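Amine Dehydrogenase (Pseudomonas putida, PDB 1JMX) probably catalyses the oxidative deamination of primary amines as a quinohemoprotein, a multisubunit enzyme carrying a quinone cofactor and heme c. Local coordinates at residues Phe258-Pro264 and Tyr298-Lys304. Residues are numbered along the deposited sequence; the frame is centred on the assembly and turned at random.
Sequences FTGLRSP and YCVAFDK
Run strands 259-262 and 299-302 in the same direction, 19° apart, their axes 5.9 Å from each other at closest approach. Phe258 and Tyr298 lie side by side with similar backbone angles (-89/-44 and -97/-49), their CA atoms 5.8 Å apart. Their rings meet obliquely, planes at 35° and centroids 5.3 Å apart, with Phe258 CD2 3.3 Å from Tyr298 CD1; Tyr298 OH reaches an acidic side chain of a neighbouring subunit. From Thr259 on the backbone is extended, and the p rotamer of Thr259 aims its hydroxyl across the gap: Thr259 OG1 donates to Tyr298 O at 2.8 Å and accepts from Val300 N at 3.0 Å, so one side chain ties the two backbones together where Tyr298 and Cys299 form a classic beta bulge opposite Gly312. Each strand is the first of its own four-stranded antiparallel sheet, an arrangement consistent with the innermost strands of successive beta-propeller blades. Past Gly260, Leu261 (m, t) points toward the second strand, placing CG 3.8 Å from Val300 CG2 and CB 4.0 Å from Phe302 CD1. Arg262 turns away. Ser263 and Pro264 then curl over one face of the Phe302 ring as CH-pi donors, Ser263 CA and Pro264 CD each 4.0 Å from its centroid, while Tyr271 meets the same ring edge-to-face. Last, Pro264 CG lies 3.7 Å from Lys304 O.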
# COMPACT_ATOMS: atom_id res chain seq x y z
N PHE B 258 19.47 6.21 -4.43
CA PHE B 258 18.71 6.00 -5.67
C PHE B 258 19.61 6.16 -6.90
O PHE B 258 19.53 5.36 -7.84
CB PHE B 258 17.52 6.97 -5.74
CG PHE B 258 16.25 6.40 -5.18
CD1 PHE B 258 16.24 5.18 -4.51
CD2 PHE B 258 15.05 7.08 -5.34
CE1 PHE B 258 15.06 4.64 -4.00
CE2 PHE B 258 13.85 6.56 -4.83
CZ PHE B 258 13.86 5.34 -4.16
N THR B 259 20.44 7.19 -6.88
CA THR B 259 21.38 7.45 -7.96
C THR B 259 22.78 7.65 -7.40
O THR B 259 22.96 7.99 -6.22
CB THR B 259 21.02 8.69 -8.79
OG1 THR B 259 21.08 9.85 -7.95
CG2 THR B 259 19.63 8.57 -9.38
N GLY B 260 23.77 7.43 -8.26
CA GLY B 260 25.15 7.59 -7.87
C GLY B 260 25.99 7.85 -9.10
O GLY B 260 25.77 7.25 -10.13
N LEU B 261 26.91 8.80 -8.99
CA LEU B 261 27.81 9.15 -10.09
C LEU B 261 29.25 9.30 -9.64
O LEU B 261 29.53 9.71 -8.51
CB LEU B 261 27.41 10.47 -10.77
CG LEU B 261 26.30 10.53 -11.81
CD1 LEU B 261 26.20 11.95 -12.33
CD2 LEU B 261 26.55 9.54 -12.95
N ARG B 262 30.15 8.97 -10.55
CA ARG B 262 31.56 9.13 -10.30
C ARG B 262 31.92 10.53 -10.73
O ARG B 262 31.41 11.04 -11.74
CB ARG B 262 32.37 8.10 -11.06
CG ARG B 262 32.37 6.78 -10.38
CD ARG B 262 33.62 6.06 -10.71
NE ARG B 262 33.53 5.38 -11.98
CZ ARG B 262 34.54 4.72 -12.53
NH1 ARG B 262 35.72 4.68 -11.92
NH2 ARG B 262 34.34 4.00 -13.63
N SER B 263 32.76 11.16 -9.92
CA SER B 263 33.21 12.51 -10.19
C SER B 263 34.11 12.50 -11.40
O SER B 263 34.96 11.62 -11.55
CB SER B 263 33.99 13.05 -8.99
OG SER B 263 34.50 14.34 -9.24
N PRO B 264 33.85 13.42 -12.35
CA PRO B 264 34.67 13.51 -13.57
C PRO B 264 36.06 14.10 -13.21
O PRO B 264 37.03 13.97 -13.96
CB PRO B 264 33.85 14.44 -14.46
CG PRO B 264 33.12 15.30 -13.48
CD PRO B 264 32.68 14.31 -12.45
N TYR B 298 16.48 12.60 -5.26
CA TYR B 298 16.63 11.36 -6.02
C TYR B 298 17.87 11.25 -6.89
O TYR B 298 18.57 10.24 -6.88
CB TYR B 298 15.47 11.19 -7.00
CG TYR B 298 14.11 10.88 -6.45
CD1 TYR B 298 13.93 10.21 -5.24
CD2 TYR B 298 12.97 11.19 -7.20
CE1 TYR B 298 12.65 9.85 -4.79
CE2 TYR B 298 11.71 10.84 -6.78
CZ TYR B 298 11.54 10.17 -5.58
OH TYR B 298 10.27 9.82 -5.20
N CYS B 299 18.09 12.30 -7.67
CA CYS B 299 19.14 12.30 -8.68
C CYS B 299 20.32 13.26 -8.59
O CYS B 299 20.14 14.48 -8.51
CB CYS B 299 18.43 12.48 -10.02
SG CYS B 299 19.36 12.04 -11.46
N VAL B 300 21.52 12.71 -8.69
CA VAL B 300 22.74 13.51 -8.67
C VAL B 300 23.07 13.94 -10.10
O VAL B 300 22.68 13.28 -11.07
CB VAL B 300 23.99 12.76 -8.10
CG1 VAL B 300 23.89 12.60 -6.60
CG2 VAL B 300 24.18 11.42 -8.77
N ALA B 301 23.77 15.06 -10.22
CA ALA B 301 24.22 15.59 -11.50
C ALA B 301 25.51 16.37 -11.26
O ALA B 301 25.59 17.17 -10.33
CB ALA B 301 23.16 16.48 -12.14
N PHE B 302 26.54 16.06 -12.03
CA PHE B 302 27.84 16.74 -11.94
C PHE B 302 28.00 17.66 -13.15
O PHE B 302 27.56 17.32 -14.25
CB PHE B 302 28.97 15.71 -12.01
CG PHE B 302 29.49 15.25 -10.68
CD1 PHE B 302 29.31 13.94 -10.26
CD2 PHE B 302 30.21 16.12 -9.86
CE1 PHE B 302 29.85 13.49 -9.07
CE2 PHE B 302 30.76 15.68 -8.67
CZ PHE B 302 30.57 14.36 -8.27
N ASP B 303 28.59 18.83 -12.95
CA ASP B 303 28.84 19.69 -14.10
C ASP B 303 30.07 19.09 -14.81
O ASP B 303 30.65 18.11 -14.33
CB ASP B 303 28.98 21.18 -13.72
CG ASP B 303 30.20 21.49 -12.86
OD1 ASP B 303 30.38 22.68 -12.54
OD2 ASP B 303 30.97 20.59 -12.49
N LYS B 304 30.48 19.69 -15.93
CA LYS B 304 31.60 19.18 -16.72
C LYS B 304 32.91 18.94 -15.98
O LYS B 304 33.51 17.87 -16.10
CB LYS B 304 31.84 20.07 -17.94
CG LYS B 304 31.68 19.34 -19.27
CD LYS B 304 30.27 18.78 -19.47
CE LYS B 304 30.13 18.08 -20.81
NZ LYS B 304 28.76 17.55 -21.00